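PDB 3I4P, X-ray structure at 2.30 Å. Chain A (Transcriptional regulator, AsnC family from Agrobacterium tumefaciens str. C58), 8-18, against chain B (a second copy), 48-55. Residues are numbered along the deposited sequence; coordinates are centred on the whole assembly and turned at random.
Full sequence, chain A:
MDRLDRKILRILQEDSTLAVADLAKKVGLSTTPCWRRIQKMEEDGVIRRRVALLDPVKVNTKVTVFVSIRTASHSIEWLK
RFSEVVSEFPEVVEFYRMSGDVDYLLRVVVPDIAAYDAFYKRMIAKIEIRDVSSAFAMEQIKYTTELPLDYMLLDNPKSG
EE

Chain A, residues 8-18: ILRILQEDSTL
Chain B (48-55) RRRVALLD

This is a backbone-led contact in which the end of a chain A helix and the turn after it dock on a chain B strand, with main-chain hydrogen bonds setting the register and small or aliphatic side chains filling the space around them. Residues 8-12 of chain A are helical, with phi/psi near -60/-40, and strand 48-54 of chain B crosses them at 136° between N-to-C directions, the axes approaching to 8.0 Å. Gln13(A) lies over Ala52(B), CA to CA 4.7 Å, and Ser16(A) over Val51(B), CA to CA 4.8 Å.

Two strong hydrogen bonds fix this register. Ala52(B) N donates to Leu12(A) O at 2.9 Å, nearly linear at 172°, and Ser16(A) N donates to Arg50(B) O at 3.0 Å. Asp15(A), at phi/psi -169/113, breaks the helical path, and its CA also approaches Arg50(B) O at 3.3 Å in a CA-H...O contact. A second such contact joins Gln13(A) CA to Ala52(B) O at 3.5 Å.

Close approach suits the small Ala52(B), whose CB points toward chain A and meets Leu12(A) CB at 3.7 Å. Farther along the strand, Leu54(B) (chi1 m, chi2 t) puts CD2 3.8 Å from Leu9(A) CD2, the latter side chain also m, t. At the other end, Thr17(A) CG2 packs 3.7 Å from Arg50(B) CB, while Thr17(A) (chi1 p) donates from OG1 to Asp15(A) OD1 at 2.5 Å, bracing the turn.

Water extends the polar pairing. One molecule lies 2.6 Å from Gln13(A) OE1 and accepts from Leu54(B) N at 3.0 Å, bridging side chain and strand; another donates to Asp15(A) OD1 (2.8 Å) and accepts from Arg50(B) N (3.1 Å). Arg49(B), chi1 p, adds a weak hydrogen bond from NH1 to Glu14(A) O at 3.3 Å.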

ATOM      1  N   ILE A   8     -29.575 -24.598 -26.375  1.00 32.82           N
ATOM      2  CA  ILE A   8     -30.584 -23.529 -26.504  1.00 33.14           C
ATOM      3  C   ILE A   8     -30.109 -22.220 -25.848  1.00 32.73           C
ATOM      4  O   ILE A   8     -30.104 -21.180 -26.483  1.00 32.79           O
ATOM      5  CB  ILE A   8     -31.999 -23.970 -25.952  1.00 33.42           C
ATOM      6  CG1 ILE A   8     -32.581 -25.106 -26.822  1.00 33.70           C
ATOM      7  CG2 ILE A   8     -32.977 -22.763 -25.902  1.00 29.13           C
ATOM      8  CD1 ILE A   8     -33.801 -25.847 -26.200  1.00 32.98           C
ATOM      9  N   LEU A   9     -29.679 -22.311 -24.596  1.00 32.79           N
ATOM     10  CA  LEU A   9     -29.174 -21.162 -23.831  1.00 32.82           C
ATOM     11  C   LEU A   9     -27.942 -20.509 -24.442  1.00 33.22           C
ATOM     12  O   LEU A   9     -27.773 -19.277 -24.376  1.00 33.29           O
ATOM     13  CB  LEU A   9     -28.877 -21.552 -22.378  1.00 31.85           C
ATOM     14  CG  LEU A   9     -30.092 -21.955 -21.537  1.00 30.81           C
ATOM     15  CD1 LEU A   9     -29.655 -22.470 -20.155  1.00 31.10           C
ATOM     16  CD2 LEU A   9     -31.126 -20.827 -21.453  1.00 27.00           C
ATOM     17  N   ARG A  10     -27.079 -21.312 -25.041  1.00 33.68           N
ATOM     18  CA  ARG A  10     -25.862 -20.769 -25.648  1.00 34.31           C
ATOM     19  C   ARG A  10     -26.181 -19.804 -26.799  1.00 33.99           C
ATOM     20  O   ARG A  10     -25.491 -18.781 -26.990  1.00 34.09           O
ATOM     21  CB  ARG A  10     -24.996 -21.916 -26.113  1.00 34.43           C
ATOM     22  CG  ARG A  10     -23.701 -21.558 -26.813  1.00 36.64           C
ATOM     23  CD  ARG A  10     -22.797 -22.874 -26.819  1.00 38.46           C
ATOM     24  NE  ARG A  10     -22.180 -23.084 -25.492  1.00 39.59           N
ATOM     25  CZ  ARG A  10     -22.023 -24.245 -24.856  1.00 42.22           C
ATOM     26  NH1 ARG A  10     -22.442 -25.405 -25.399  1.00 45.84           N
ATOM     27  NH2 ARG A  10     -21.418 -24.260 -23.659  1.00 40.04           N
ATOM     28  N   ILE A  11     -27.233 -20.130 -27.552  1.00 33.37           N
ATOM     29  CA  ILE A  11     -27.682 -19.273 -28.629  1.00 32.89           C
ATOM     30  C   ILE A  11     -28.478 -18.088 -28.039  1.00 32.66           C
ATOM     31  O   ILE A  11     -28.249 -16.948 -28.429  1.00 31.51           O
ATOM     32  CB  ILE A  11     -28.518 -20.032 -29.664  1.00 32.83           C
ATOM     33  CG1 ILE A  11     -27.668 -21.163 -30.282  1.00 32.64           C
ATOM     34  CG2 ILE A  11     -29.060 -19.056 -30.740  1.00 31.10           C
ATOM     35  CD1 ILE A  11     -28.438 -22.184 -31.086  1.00 29.79           C
ATOM     36  N   LEU A  12     -29.376 -18.359 -27.092  1.00 32.64           N
ATOM     37  CA  LEU A  12     -30.245 -17.305 -26.534  1.00 32.86           C
ATOM     38  C   LEU A  12     -29.425 -16.161 -25.904  1.00 32.53           C
ATOM     39  O   LEU A  12     -29.736 -15.010 -26.107  1.00 32.86           O
ATOM     40  CB  LEU A  12     -31.292 -17.883 -25.557  1.00 32.86           C
ATOM     41  CG  LEU A  12     -32.465 -18.663 -26.183  1.00 32.64           C
ATOM     42  CD1 LEU A  12     -33.418 -19.132 -25.109  1.00 33.64           C
ATOM     43  CD2 LEU A  12     -33.234 -17.834 -27.224  1.00 31.20           C
ATOM     44  N   GLN A  13     -28.339 -16.493 -25.224  1.00 32.90           N
ATOM     45  CA  GLN A  13     -27.436 -15.502 -24.630  1.00 32.97           C
ATOM     46  C   GLN A  13     -26.719 -14.643 -25.668  1.00 33.07           C
ATOM     47  O   GLN A  13     -26.229 -13.556 -25.341  1.00 32.64           O
ATOM     48  CB  GLN A  13     -26.357 -16.199 -23.792  1.00 32.60           C
ATOM     49  CG  GLN A  13     -26.828 -16.797 -22.516  1.00 31.86           C
ATOM     50  CD  GLN A  13     -25.655 -17.072 -21.571  1.00 34.03           C
ATOM     51  OE1 GLN A  13     -25.646 -16.588 -20.430  1.00 34.52           O
ATOM     52  NE2 GLN A  13     -24.635 -17.783 -22.063  1.00 30.12           N
ATOM     53  N   GLU A  14     -26.596 -15.168 -26.883  1.00 33.38           N
ATOM     54  CA  GLU A  14     -25.959 -14.453 -27.999  1.00 34.48           C
ATOM     55  C   GLU A  14     -26.954 -13.604 -28.805  1.00 34.27           C
ATOM     56  O   GLU A  14     -26.601 -12.561 -29.326  1.00 34.12           O
ATOM     57  CB  GLU A  14     -25.242 -15.436 -28.950  1.00 34.75           C
ATOM     58  CG  GLU A  14     -23.911 -15.966 -28.432  1.00 37.89           C
ATOM     59  CD  GLU A  14     -23.448 -17.292 -29.091  1.00 41.09           C
ATOM     60  OE1 GLU A  14     -24.190 -17.820 -29.954  1.00 41.34           O
ATOM     61  OE2 GLU A  14     -22.353 -17.809 -28.715  1.00 41.63           O
ATOM     62  N   ASP A  15     -28.193 -14.074 -28.900  1.00 34.89           N
ATOM     63  CA  ASP A  15     -29.167 -13.543 -29.823  1.00 35.10           C
ATOM     64  C   ASP A  15     -30.509 -14.132 -29.469  1.00 35.49           C
ATOM     65  O   ASP A  15     -30.704 -15.318 -29.624  1.00 36.71           O
ATOM     66  CB  ASP A  15     -28.785 -13.928 -31.260  1.00 35.03           C
ATOM     67  CG  ASP A  15     -29.705 -13.283 -32.350  1.00 36.76           C
ATOM     68  OD1 ASP A  15     -30.608 -12.463 -32.039  1.00 37.99           O
ATOM     69  OD2 ASP A  15     -29.495 -13.600 -33.546  1.00 37.51           O
ATOM     70  N   SER A  16     -31.445 -13.313 -28.993  1.00 36.15           N
ATOM     71  CA  SER A  16     -32.806 -13.796 -28.668  1.00 35.64           C
ATOM     72  C   SER A  16     -33.812 -13.422 -29.744  1.00 35.44           C
ATOM     73  O   SER A  16     -35.009 -13.531 -29.532  1.00 35.27           O
ATOM     74  CB  SER A  16     -33.274 -13.225 -27.321  1.00 35.96           C
ATOM     75  OG  SER A  16     -33.373 -11.811 -27.345  1.00 35.53           O
ATOM     76  N   THR A  17     -33.340 -12.995 -30.908  1.00 35.60           N
ATOM     77  CA  THR A  17     -34.254 -12.512 -31.946  1.00 35.67           C
ATOM     78  C   THR A  17     -34.756 -13.624 -32.863  1.00 35.51           C
ATOM     79  O   THR A  17     -35.756 -13.425 -33.531  1.00 36.78           O
ATOM     80  CB  THR A  17     -33.626 -11.348 -32.772  1.00 35.69           C
ATOM     81  OG1 THR A  17     -32.525 -11.829 -33.541  1.00 36.18           O
ATOM     82  CG2 THR A  17     -33.111 -10.249 -31.847  1.00 35.54           C
ATOM     83  N   LEU A  18     -34.113 -14.790 -32.876  1.00 35.13           N
ATOM     84  CA  LEU A  18     -34.483 -15.856 -33.817  1.00 34.95           C
ATOM     85  C   LEU A  18     -35.912 -16.333 -33.600  1.00 34.05           C
ATOM     86  O   LEU A  18     -36.374 -16.440 -32.463  1.00 34.75           O
ATOM     87  CB  LEU A  18     -33.556 -17.079 -33.692  1.00 35.72           C
ATOM     88  CG  LEU A  18     -32.124 -16.949 -34.221  1.00 36.68           C
ATOM     89  CD1 LEU A  18     -31.338 -18.200 -33.850  1.00 35.09           C
ATOM     90  CD2 LEU A  18     -32.163 -16.740 -35.749  1.00 35.60           C
TER
ATOM     91  N   ARG B  48     -27.263  -2.707 -30.333  1.00 11.39           N
ATOM     92  CA  ARG B  48     -26.230  -3.565 -30.946  1.00 12.34           C
ATOM     93  C   ARG B  48     -26.708  -5.008 -31.097  1.00 12.86           C
ATOM     94  O   ARG B  48     -26.372  -5.663 -32.081  1.00 12.77           O
ATOM     95  CB  ARG B  48     -24.869  -3.476 -30.257  1.00 11.70           C
ATOM     96  CG  ARG B  48     -24.881  -3.303 -28.806  1.00 12.22           C
ATOM     97  CD  ARG B  48     -23.494  -3.050 -28.254  1.00 11.77           C
ATOM     98  NE  ARG B  48     -23.418  -3.397 -26.830  1.00 10.98           N
ATOM     99  CZ  ARG B  48     -23.121  -4.608 -26.352  1.00 11.83           C
ATOM    100  NH1 ARG B  48     -22.869  -5.622 -27.171  1.00 11.70           N
ATOM    101  NH2 ARG B  48     -23.060  -4.816 -25.037  1.00 12.49           N
ATOM    102  N   ARG B  49     -27.508  -5.461 -30.137  1.00 13.90           N
ATOM    103  CA  ARG B  49     -28.094  -6.798 -30.129  1.00 14.83           C
ATOM    104  C   ARG B  49     -29.176  -6.905 -29.067  1.00 15.99           C
ATOM    105  O   ARG B  49     -29.329  -6.046 -28.214  1.00 15.60           O
ATOM    106  CB  ARG B  49     -27.019  -7.873 -29.865  1.00 15.37           C
ATOM    107  CG  ARG B  49     -26.440  -7.909 -28.435  1.00 15.77           C
ATOM    108  CD  ARG B  49     -25.521  -9.058 -28.286  1.00 17.97           C
ATOM    109  NE  ARG B  49     -24.337  -8.831 -29.086  1.00 20.01           N
ATOM    110  CZ  ARG B  49     -23.472  -9.769 -29.450  1.00 22.08           C
ATOM    111  NH1 ARG B  49     -23.646 -11.051 -29.107  1.00 23.27           N
ATOM    112  NH2 ARG B  49     -22.434  -9.416 -30.196  1.00 21.09           N
ATOM    113  N   ARG B  50     -29.933  -7.974 -29.168  1.00 18.61           N
ATOM    114  CA  ARG B  50     -30.920  -8.392 -28.166  1.00 21.19           C
ATOM    115  C   ARG B  50     -30.556  -9.795 -27.680  1.00 22.29           C
ATOM    116  O   ARG B  50     -30.237 -10.663 -28.505  1.00 23.01           O
ATOM    117  CB  ARG B  50     -32.310  -8.393 -28.737  1.00 21.00           C
ATOM    118  CG  ARG B  50     -32.860  -7.015 -29.089  1.00 24.63           C
ATOM    119  CD  ARG B  50     -34.205  -7.215 -29.789  1.00 29.29           C
ATOM    120  NE  ARG B  50     -35.039  -6.026 -30.010  1.00 30.75           N
ATOM    121  CZ  ARG B  50     -34.790  -5.089 -30.918  1.00 35.51           C
ATOM    122  NH1 ARG B  50     -33.672  -5.129 -31.655  1.00 36.86           N
ATOM    123  NH2 ARG B  50     -35.640  -4.075 -31.072  1.00 35.53           N
ATOM    124  N   VAL B  51     -30.570  -9.995 -26.352  1.00 22.87           N
ATOM    125  CA  VAL B  51     -30.063 -11.219 -25.749  1.00 24.07           C
ATOM    126  C   VAL B  51     -30.950 -11.708 -24.579  1.00 24.97           C
ATOM    127  O   VAL B  51     -31.648 -10.937 -23.948  1.00 25.92           O
ATOM    128  CB  VAL B  51     -28.601 -11.038 -25.200  1.00 24.10           C
ATOM    129  CG1 VAL B  51     -27.617 -10.689 -26.307  1.00 23.50           C
ATOM    130  CG2 VAL B  51     -28.563  -9.996 -24.085  1.00 23.31           C
ATOM    131  N   ALA B  52     -30.904 -13.001 -24.310  1.00 25.27           N
ATOM    132  CA  ALA B  52     -31.410 -13.555 -23.063  1.00 25.54           C
ATOM    133  C   ALA B  52     -30.328 -13.367 -21.995  1.00 26.34           C
ATOM    134  O   ALA B  52     -29.099 -13.555 -22.236  1.00 26.87           O
ATOM    135  CB  ALA B  52     -31.779 -15.045 -23.223  1.00 23.74           C
ATOM    136  N   LEU B  53     -30.783 -12.973 -20.820  1.00 26.86           N
ATOM    137  CA  LEU B  53     -29.914 -12.838 -19.655  1.00 27.48           C
ATOM    138  C   LEU B  53     -30.288 -13.984 -18.739  1.00 27.39           C
ATOM    139  O   LEU B  53     -31.466 -14.205 -18.461  1.00 26.99           O
ATOM    140  CB  LEU B  53     -30.167 -11.507 -18.943  1.00 26.82           C
ATOM    141  CG  LEU B  53     -29.810 -10.240 -19.698  1.00 27.56           C
ATOM    142  CD1 LEU B  53     -29.892  -8.975 -18.745  1.00 27.25           C
ATOM    143  CD2 LEU B  53     -28.427 -10.385 -20.324  1.00 25.48           C
ATOM    144  N   LEU B  54     -29.293 -14.714 -18.268  1.00 27.88           N
ATOM    145  CA  LEU B  54     -29.571 -15.861 -17.431  1.00 27.52           C
ATOM    146  C   LEU B  54     -29.246 -15.566 -15.991  1.00 28.17           C
ATOM    147  O   LEU B  54     -28.497 -14.638 -15.692  1.00 27.83           O
ATOM    148  CB  LEU B  54     -28.755 -17.058 -17.914  1.00 27.60           C
ATOM    149  CG  LEU B  54     -28.830 -17.355 -19.404  1.00 26.46           C
ATOM    150  CD1 LEU B  54     -27.966 -18.569 -19.663  1.00 26.39           C
ATOM    151  CD2 LEU B  54     -30.273 -17.540 -19.852  1.00 21.27           C
ATOM    152  N   ASP B  55     -29.799 -16.403 -15.118  1.00 28.95           N
ATOM    153  CA  ASP B  55     -29.602 -16.320 -13.682  1.00 29.35           C
ATOM    154  C   ASP B  55     -28.315 -17.079 -13.344  1.00 29.94           C
ATOM    155  O   ASP B  55     -28.225 -18.277 -13.577  1.00 29.78           O
ATOM    156  CB  ASP B  55     -30.811 -16.915 -12.965  1.00 29.23           C
ATOM    157  CG  ASP B  55     -30.769 -16.728 -11.448  1.00 30.53           C
ATOM    158  OD1 ASP B  55     -29.684 -16.703 -10.859  1.00 33.24           O
ATOM    159  OD2 ASP B  55     -31.845 -16.664 -10.817  1.00 32.95           O
TER
HETATM  160  O   HOH W   1     -26.568 -12.756 -22.606  1.00 22.43           O
HETATM  161  O   HOH W   2     -26.600 -14.307 -19.537  1.00 25.05           O
HETATM  162  O   HOH W   3     -24.183 -11.729 -26.383  1.00 28.05           O
HETATM  163  O   HOH W   4     -29.531  -9.910 -31.580  1.00 30.17           O